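Side-chain contacts in negative regulator of ofd1 (Schizosaccharomyces pombe, PDB 3QTM), which is required for correct translation termination, directly inhibits ofd1 and stabilises the sre1 transcription factor domain, probably by blocking ofd1-accelerated degradation: residues 202-207 / 248-253; 263-268 / 303-308. One frame throughout, in Å; residues are numbered along the deposited sequence.

Contact 1: 202-207 / 248-253; sequences FSEAFL and EYYMDL
The Tyr250 ring has Glu204 OE2 at its edge, near the ring plane, and Tyr249 CD2 over the centre of one face, 3.7 Å above it; the Phe246 ring also meets it, nearly parallel. The neighbouring Tyr249 ring has Tyr250 CZ at its edge and meets Leu207 CD1 obliquely, 3.7 Å from CE1, while a water lies in its plane at the hydroxyl. Together the two tyrosines reach from the C-terminal end of helix 229-254 to the start of helix 204-209, in the all-helical C-terminal part of this tetratricopeptide-repeat protein.

Glu204 stretches toward the Tyr250 hydroxyl because CG points away from its own backbone N (chi1 174°) and the chain stays extended. Its carboxylate plane is turned 63° from the Tyr250 ring, and Tyr250 OH donates to Glu204 OE2 at 2.5 Å, a very short bond. Lys267 of helix 262-285 forms a salt bridge to that same oxygen, which would probably keep the carboxylate ionised.

Ser203 is the N-cap of helix 204-209: Phe206 N donates to Ser203 OG at 3.2 Å. Just before the cap, Phe202 O accepts a bond from the water, which is also hydrogen-bonded to Tyr249 OH at 3.0 Å.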
ATOM      1  N   PHE A 202     -19.248  -1.672   6.091  1.00 49.68           N
ATOM      2  CA  PHE A 202     -19.088  -0.242   5.879  1.00 44.28           C
ATOM      3  C   PHE A 202     -20.080   0.291   4.867  1.00 43.66           C
ATOM      4  O   PHE A 202     -20.515  -0.423   3.961  1.00 44.19           O
ATOM      5  CB  PHE A 202     -17.663   0.081   5.421  1.00 45.14           C
ATOM      6  CG  PHE A 202     -16.599  -0.419   6.352  1.00 44.79           C
ATOM      7  CD1 PHE A 202     -16.271   0.292   7.498  1.00 44.09           C
ATOM      8  CD2 PHE A 202     -15.918  -1.599   6.078  1.00 45.67           C
ATOM      9  CE1 PHE A 202     -15.284  -0.163   8.356  1.00 43.74           C
ATOM     10  CE2 PHE A 202     -14.933  -2.063   6.926  1.00 43.82           C
ATOM     11  CZ  PHE A 202     -14.614  -1.345   8.069  1.00 45.69           C
ATOM     12  N   SER A 203     -20.433   1.557   5.023  1.00 41.80           N
ATOM     13  CA  SER A 203     -21.289   2.210   4.059  1.00 39.05           C
ATOM     14  C   SER A 203     -20.512   2.466   2.778  1.00 41.36           C
ATOM     15  O   SER A 203     -19.275   2.471   2.763  1.00 40.11           O
ATOM     16  CB  SER A 203     -21.810   3.533   4.617  1.00 41.31           C
ATOM     17  OG  SER A 203     -20.747   4.424   4.891  1.00 41.16           O
ATOM     18  N   GLU A 204     -21.242   2.693   1.699  1.00 40.50           N
ATOM     19  CA  GLU A 204     -20.613   3.004   0.437  1.00 42.24           C
ATOM     20  C   GLU A 204     -19.796   4.294   0.559  1.00 40.61           C
ATOM     21  O   GLU A 204     -18.714   4.409  -0.012  1.00 36.87           O
ATOM     22  CB  GLU A 204     -21.668   3.134  -0.652  1.00 36.58           C
ATOM     23  CG  GLU A 204     -21.120   3.610  -1.981  1.00 39.91           C
ATOM     24  CD  GLU A 204     -22.222   3.845  -2.993  1.00 45.35           C
ATOM     25  OE1 GLU A 204     -23.386   4.019  -2.567  1.00 47.37           O
ATOM     26  OE2 GLU A 204     -21.926   3.853  -4.205  1.00 42.78           O
ATOM     27  N   ALA A 205     -20.308   5.257   1.318  1.00 36.88           N
ATOM     28  CA  ALA A 205     -19.637   6.544   1.428  1.00 40.31           C
ATOM     29  C   ALA A 205     -18.303   6.386   2.149  1.00 37.40           C
ATOM     30  O   ALA A 205     -17.315   7.024   1.795  1.00 38.97           O
ATOM     31  CB  ALA A 205     -20.521   7.556   2.144  1.00 37.30           C
ATOM     32  N   PHE A 206     -18.286   5.536   3.166  1.00 36.35           N
ATOM     33  CA  PHE A 206     -17.055   5.247   3.887  1.00 39.10           C
ATOM     34  C   PHE A 206     -16.005   4.665   2.931  1.00 38.29           C
ATOM     35  O   PHE A 206     -14.876   5.158   2.857  1.00 37.19           O
ATOM     36  CB  PHE A 206     -17.332   4.277   5.043  1.00 37.38           C
ATOM     37  CG  PHE A 206     -16.113   3.927   5.844  1.00 39.35           C
ATOM     38  CD1 PHE A 206     -15.671   4.759   6.859  1.00 40.57           C
ATOM     39  CD2 PHE A 206     -15.397   2.769   5.571  1.00 38.75           C
ATOM     40  CE1 PHE A 206     -14.535   4.435   7.600  1.00 40.17           C
ATOM     41  CE2 PHE A 206     -14.267   2.442   6.300  1.00 39.31           C
ATOM     42  CZ  PHE A 206     -13.836   3.275   7.319  1.00 38.33           C
ATOM     43  N   LEU A 207     -16.396   3.623   2.200  1.00 37.64           N
ATOM     44  CA  LEU A 207     -15.515   2.947   1.251  1.00 36.84           C
ATOM     45  C   LEU A 207     -14.982   3.896   0.195  1.00 36.74           C
ATOM     46  O   LEU A 207     -13.790   3.907  -0.082  1.00 33.40           O
ATOM     47  CB  LEU A 207     -16.248   1.794   0.586  1.00 34.53           C
ATOM     48  CG  LEU A 207     -16.479   0.589   1.486  1.00 40.47           C
ATOM     49  CD1 LEU A 207     -17.497  -0.359   0.864  1.00 41.54           C
ATOM     50  CD2 LEU A 207     -15.164  -0.123   1.751  1.00 41.95           C
ATOM     51  N   GLU A 248     -15.529  -4.382  -8.946  1.00 35.40           N
ATOM     52  CA  GLU A 248     -16.101  -5.667  -8.529  1.00 41.26           C
ATOM     53  C   GLU A 248     -17.078  -5.515  -7.381  1.00 41.87           C
ATOM     54  O   GLU A 248     -18.053  -6.255  -7.285  1.00 42.73           O
ATOM     55  CB  GLU A 248     -15.021  -6.650  -8.113  1.00 43.92           C
ATOM     56  CG  GLU A 248     -14.173  -7.132  -9.241  1.00 46.40           C
ATOM     57  CD  GLU A 248     -12.908  -7.785  -8.740  1.00 58.63           C
ATOM     58  OE1 GLU A 248     -12.891  -8.214  -7.557  1.00 57.51           O
ATOM     59  OE2 GLU A 248     -11.936  -7.856  -9.526  1.00 63.04           O
ATOM     60  N   TYR A 249     -16.805  -4.565  -6.498  1.00 39.12           N
ATOM     61  CA  TYR A 249     -17.700  -4.286  -5.389  1.00 40.73           C
ATOM     62  C   TYR A 249     -19.102  -4.044  -5.936  1.00 44.58           C
ATOM     63  O   TYR A 249     -20.089  -4.599  -5.443  1.00 42.53           O
ATOM     64  CB  TYR A 249     -17.211  -3.061  -4.629  1.00 38.52           C
ATOM     65  CG  TYR A 249     -18.192  -2.486  -3.627  1.00 43.03           C
ATOM     66  CD1 TYR A 249     -18.400  -3.091  -2.388  1.00 40.66           C
ATOM     67  CD2 TYR A 249     -18.886  -1.316  -3.910  1.00 40.46           C
ATOM     68  CE1 TYR A 249     -19.287  -2.549  -1.465  1.00 40.94           C
ATOM     69  CE2 TYR A 249     -19.768  -0.766  -2.999  1.00 41.12           C
ATOM     70  CZ  TYR A 249     -19.966  -1.378  -1.779  1.00 43.91           C
ATOM     71  OH  TYR A 249     -20.851  -0.805  -0.885  1.00 45.57           O
ATOM     72  N   TYR A 250     -19.173  -3.233  -6.984  1.00 41.11           N
ATOM     73  CA  TYR A 250     -20.448  -2.875  -7.570  1.00 43.76           C
ATOM     74  C   TYR A 250     -21.051  -3.995  -8.403  1.00 44.86           C
ATOM     75  O   TYR A 250     -22.256  -4.234  -8.348  1.00 43.92           O
ATOM     76  CB  TYR A 250     -20.301  -1.610  -8.397  1.00 39.61           C
ATOM     77  CG  TYR A 250     -20.171  -0.374  -7.549  1.00 40.66           C
ATOM     78  CD1 TYR A 250     -21.224   0.052  -6.746  1.00 41.49           C
ATOM     79  CD2 TYR A 250     -19.002   0.373  -7.553  1.00 37.10           C
ATOM     80  CE1 TYR A 250     -21.112   1.192  -5.968  1.00 39.88           C
ATOM     81  CE2 TYR A 250     -18.880   1.508  -6.785  1.00 36.13           C
ATOM     82  CZ  TYR A 250     -19.934   1.917  -5.994  1.00 39.90           C
ATOM     83  OH  TYR A 250     -19.803   3.054  -5.229  1.00 38.96           O
HETATM   84  N   MSE A 251     -20.211  -4.683  -9.169  1.00 44.16           N
HETATM   85  CA  MSE A 251     -20.685  -5.774 -10.002  1.00 46.31           C
HETATM   86  C   MSE A 251     -21.267  -6.863  -9.127  1.00 49.41           C
HETATM   87  O   MSE A 251     -22.268  -7.482  -9.477  1.00 49.43           O
HETATM   88  CB  MSE A 251     -19.564  -6.323 -10.878  1.00 44.01           C
HETATM   89  CG  MSE A 251     -19.017  -5.297 -11.864  1.00 44.54           C
HETATM   90 SE   MSE A 251     -17.654  -6.003 -13.087  1.00 58.93          SE
HETATM   91  CE  MSE A 251     -16.203  -6.378 -11.844  1.00 46.94           C
ATOM     92  N   ASP A 252     -20.648  -7.082  -7.975  1.00 49.05           N
ATOM     93  CA  ASP A 252     -21.150  -8.082  -7.040  1.00 51.44           C
ATOM     94  C   ASP A 252     -22.514  -7.694  -6.487  1.00 54.43           C
ATOM     95  O   ASP A 252     -23.388  -8.544  -6.348  1.00 58.04           O
ATOM     96  CB  ASP A 252     -20.161  -8.310  -5.905  1.00 52.68           C
ATOM     97  CG  ASP A 252     -18.924  -9.052  -6.364  1.00 64.09           C
ATOM     98  OD1 ASP A 252     -18.755  -9.216  -7.596  1.00 64.80           O
ATOM     99  OD2 ASP A 252     -18.119  -9.465  -5.499  1.00 72.59           O
ATOM    100  N   LEU A 253     -22.689  -6.414  -6.172  1.00 49.23           N
ATOM    101  CA  LEU A 253     -23.975  -5.919  -5.706  1.00 51.20           C
ATOM    102  C   LEU A 253     -25.020  -6.164  -6.770  1.00 54.62           C
ATOM    103  O   LEU A 253     -26.126  -6.620  -6.484  1.00 57.27           O
ATOM    104  CB  LEU A 253     -23.907  -4.425  -5.409  1.00 47.15           C
ATOM    105  CG  LEU A 253     -23.119  -4.037  -4.162  1.00 48.10           C
ATOM    106  CD1 LEU A 253     -23.183  -2.536  -3.937  1.00 46.94           C
ATOM    107  CD2 LEU A 253     -23.666  -4.770  -2.967  1.00 45.00           C
TER
HETATM  108  O   HOH W   1     -21.045  -2.170   1.783  1.00 47.12           O

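Contact 2: 263-268 / 303-308; sequences DLINKA and AQIVQD
The C-terminal end of helix 292-305 and the turn that follows it pack against the first turns of helix 262-285, and two isoleucines, Ile265 and Ile305, carry most of the contact. Ile265 reaches out so that its CD1 comes 3.4 Å from Ile305 O, at the last helical residue, and 3.6 Å from Gln307 CG in the turn beyond. Its CG2 branch lies 3.6 Å from the same carbonyl oxygen. These are van der Waals contacts, and no hydrogen bond joins the two segments. Ile265 CG1 is anti to the carbonyl carbon (chi1 -65°) and the chain is extended to CD1 (chi2 -174°), which together send CD1 toward the turn and leave CG2 nearer the Ile305 side chain.

Ile305 answers with its own delta methyl. CG1 sits between the backbone N and the carbonyl carbon (chi1 67°), and CD1 ends 3.8 Å from Ala268 CB and 4.2 Å from Ile265 CG2. Ile265 and Ala268 are three residues apart, so both present their side chains on the same flank of the helix. The pairing belongs to the stack of antiparallel helices built by the tetratricopeptide-like C-terminal region, here at the point where one helix ends and the chain turns into helix 309-328.

Gln307 lays its aliphatic chain obliquely across Ile265, while its NE2 makes a weak hydrogen bond to Asp262 OD1. On another flank of helix 262-285, Lys267 NZ forms a salt bridge of 3.1 Å to Asp263 OD2, approaching from above the carboxylate plane.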
ATOM      1  N   ASP A 263     -27.994   2.464 -11.321  1.00 55.59           N
ATOM      2  CA  ASP A 263     -26.991   3.111 -10.495  1.00 55.57           C
ATOM      3  C   ASP A 263     -25.751   2.224 -10.357  1.00 50.18           C
ATOM      4  O   ASP A 263     -24.632   2.653 -10.644  1.00 49.47           O
ATOM      5  CB  ASP A 263     -27.567   3.442  -9.121  1.00 55.40           C
ATOM      6  CG  ASP A 263     -26.784   4.516  -8.413  1.00 62.07           C
ATOM      7  OD1 ASP A 263     -26.107   5.301  -9.113  1.00 62.05           O
ATOM      8  OD2 ASP A 263     -26.842   4.577  -7.163  1.00 67.17           O
ATOM      9  N   LEU A 264     -25.957   0.990  -9.910  1.00 47.91           N
ATOM     10  CA  LEU A 264     -24.872   0.025  -9.788  1.00 48.04           C
ATOM     11  C   LEU A 264     -24.077  -0.110 -11.084  1.00 48.26           C
ATOM     12  O   LEU A 264     -22.842  -0.067 -11.079  1.00 42.81           O
ATOM     13  CB  LEU A 264     -25.409  -1.339  -9.374  1.00 49.05           C
ATOM     14  CG  LEU A 264     -25.927  -1.427  -7.942  1.00 51.85           C
ATOM     15  CD1 LEU A 264     -26.252  -2.876  -7.602  1.00 49.12           C
ATOM     16  CD2 LEU A 264     -24.912  -0.841  -6.960  1.00 48.46           C
ATOM     17  N   ILE A 265     -24.784  -0.273 -12.195  1.00 43.90           N
ATOM     18  CA  ILE A 265     -24.121  -0.408 -13.481  1.00 44.39           C
ATOM     19  C   ILE A 265     -23.315   0.835 -13.844  1.00 41.86           C
ATOM     20  O   ILE A 265     -22.189   0.733 -14.326  1.00 38.50           O
ATOM     21  CB  ILE A 265     -25.122  -0.723 -14.605  1.00 46.75           C
ATOM     22  CG1 ILE A 265     -25.754  -2.100 -14.367  1.00 47.56           C
ATOM     23  CG2 ILE A 265     -24.427  -0.662 -15.956  1.00 40.10           C
ATOM     24  CD1 ILE A 265     -26.649  -2.574 -15.491  1.00 50.92           C
ATOM     25  N   ASN A 266     -23.890   2.007 -13.611  1.00 41.71           N
ATOM     26  CA  ASN A 266     -23.202   3.247 -13.922  1.00 41.07           C
ATOM     27  C   ASN A 266     -21.942   3.423 -13.082  1.00 41.37           C
ATOM     28  O   ASN A 266     -20.925   3.893 -13.576  1.00 35.70           O
ATOM     29  CB  ASN A 266     -24.129   4.448 -13.738  1.00 45.18           C
ATOM     30  CG  ASN A 266     -25.280   4.455 -14.735  1.00 55.61           C
ATOM     31  OD1 ASN A 266     -25.334   3.626 -15.653  1.00 53.39           O
ATOM     32  ND2 ASN A 266     -26.209   5.391 -14.559  1.00 57.17           N
ATOM     33  N   LYS A 267     -22.017   3.046 -11.808  1.00 38.90           N
ATOM     34  CA  LYS A 267     -20.876   3.192 -10.914  1.00 38.67           C
ATOM     35  C   LYS A 267     -19.789   2.173 -11.241  1.00 36.94           C
ATOM     36  O   LYS A 267     -18.610   2.511 -11.267  1.00 38.30           O
ATOM     37  CB  LYS A 267     -21.307   3.081  -9.452  1.00 38.70           C
ATOM     38  CG  LYS A 267     -22.056   4.303  -8.956  1.00 42.05           C
ATOM     39  CD  LYS A 267     -22.743   4.052  -7.623  1.00 46.08           C
ATOM     40  CE  LYS A 267     -23.313   5.349  -7.052  1.00 50.19           C
ATOM     41  NZ  LYS A 267     -24.090   5.122  -5.799  1.00 53.81           N
ATOM     42  N   ALA A 268     -20.189   0.933 -11.496  1.00 35.48           N
ATOM     43  CA  ALA A 268     -19.239  -0.110 -11.863  1.00 35.53           C
ATOM     44  C   ALA A 268     -18.506   0.282 -13.137  1.00 36.47           C
ATOM     45  O   ALA A 268     -17.308   0.059 -13.259  1.00 33.08           O
ATOM     46  CB  ALA A 268     -19.944  -1.440 -12.051  1.00 35.59           C
ATOM     47  N   ALA A 303     -18.280  -5.205 -21.121  1.00 33.88           N
ATOM     48  CA  ALA A 303     -19.240  -5.806 -22.036  1.00 36.37           C
ATOM     49  C   ALA A 303     -20.329  -6.556 -21.288  1.00 38.19           C
ATOM     50  O   ALA A 303     -21.484  -6.595 -21.716  1.00 39.76           O
ATOM     51  CB  ALA A 303     -18.531  -6.738 -23.003  1.00 34.38           C
ATOM     52  N   GLN A 304     -19.958  -7.155 -20.166  1.00 38.82           N
ATOM     53  CA  GLN A 304     -20.871  -8.021 -19.427  1.00 39.69           C
ATOM     54  C   GLN A 304     -22.045  -7.255 -18.810  1.00 40.53           C
ATOM     55  O   GLN A 304     -23.160  -7.771 -18.714  1.00 39.47           O
ATOM     56  CB  GLN A 304     -20.103  -8.781 -18.343  1.00 39.75           C
ATOM     57  CG  GLN A 304     -20.983  -9.567 -17.392  1.00 47.25           C
ATOM     58  CD  GLN A 304     -20.186 -10.200 -16.267  1.00 58.28           C
ATOM     59  OE1 GLN A 304     -19.275 -11.002 -16.508  1.00 56.22           O
ATOM     60  NE2 GLN A 304     -20.523  -9.841 -15.025  1.00 56.66           N
ATOM     61  N   ILE A 305     -21.799  -6.015 -18.412  1.00 37.97           N
ATOM     62  CA  ILE A 305     -22.776  -5.274 -17.618  1.00 39.93           C
ATOM     63  C   ILE A 305     -23.448  -4.132 -18.371  1.00 38.94           C
ATOM     64  O   ILE A 305     -24.493  -3.634 -17.950  1.00 40.56           O
ATOM     65  CB  ILE A 305     -22.124  -4.702 -16.334  1.00 40.70           C
ATOM     66  CG1 ILE A 305     -21.089  -3.629 -16.684  1.00 36.30           C
ATOM     67  CG2 ILE A 305     -21.491  -5.819 -15.524  1.00 37.10           C
ATOM     68  CD1 ILE A 305     -20.759  -2.716 -15.538  1.00 38.05           C
ATOM     69  N   VAL A 306     -22.843  -3.706 -19.475  1.00 39.06           N
ATOM     70  CA  VAL A 306     -23.351  -2.543 -20.198  1.00 41.40           C
ATOM     71  C   VAL A 306     -24.759  -2.838 -20.735  1.00 44.40           C
ATOM     72  O   VAL A 306     -25.047  -3.952 -21.168  1.00 42.33           O
ATOM     73  CB  VAL A 306     -22.392  -2.111 -21.324  1.00 37.57           C
ATOM     74  CG1 VAL A 306     -22.512  -3.042 -22.518  1.00 37.33           C
ATOM     75  CG2 VAL A 306     -22.646  -0.655 -21.720  1.00 36.59           C
ATOM     76  N   GLN A 307     -25.640  -1.844 -20.681  1.00 44.05           N
ATOM     77  CA  GLN A 307     -27.049  -2.049 -21.028  1.00 47.88           C
ATOM     78  C   GLN A 307     -27.352  -1.718 -22.487  1.00 46.55           C
ATOM     79  O   GLN A 307     -28.498  -1.764 -22.924  1.00 49.45           O
ATOM     80  CB  GLN A 307     -27.936  -1.197 -20.124  1.00 48.98           C
ATOM     81  CG  GLN A 307     -27.928  -1.598 -18.668  1.00 50.09           C
ATOM     82  CD  GLN A 307     -28.697  -0.614 -17.813  1.00 58.66           C
ATOM     83  OE1 GLN A 307     -28.331   0.563 -17.719  1.00 58.75           O
ATOM     84  NE2 GLN A 307     -29.775  -1.085 -17.187  1.00 61.15           N
ATOM     85  N   ASP A 308     -26.312  -1.389 -23.234  1.00 49.54           N
ATOM     86  CA  ASP A 308     -26.465  -0.902 -24.590  1.00 44.89           C
ATOM     87  C   ASP A 308     -25.661  -1.778 -25.547  1.00 45.82           C
ATOM     88  O   ASP A 308     -24.435  -1.895 -25.426  1.00 43.82           O
ATOM     89  CB  ASP A 308     -26.003   0.553 -24.637  1.00 47.29           C
ATOM     90  CG  ASP A 308     -25.355   0.922 -25.945  1.00 49.12           C
ATOM     91  OD1 ASP A 308     -25.818   0.447 -27.002  1.00 54.31           O
ATOM     92  OD2 ASP A 308     -24.386   1.706 -25.916  1.00 49.80           O
TER

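How the contacts relate
From the N terminus, the chain passes contact 1 at 202-207, runs through helix 213-220 and most of helix 229-254, and closes a loop of 40 intervening residues at 248-253. Contact 2 opens soon afterwards, at the start of helix 262-285, and closes at 303-308 after a further 34. The two loops therefore stand in series, neither nested nor crossed, with their centres about 15 Å apart. Besides the charge pair of Glu204 and Lys267, they are joined by the packing of helix 229-254 on helix 262-285: Tyr250 CB lies 3.7 Å from Ala268 CB, and Leu253 also meets Leu264. A continuous row thus runs from helix 204-209 to the end of helix 292-305.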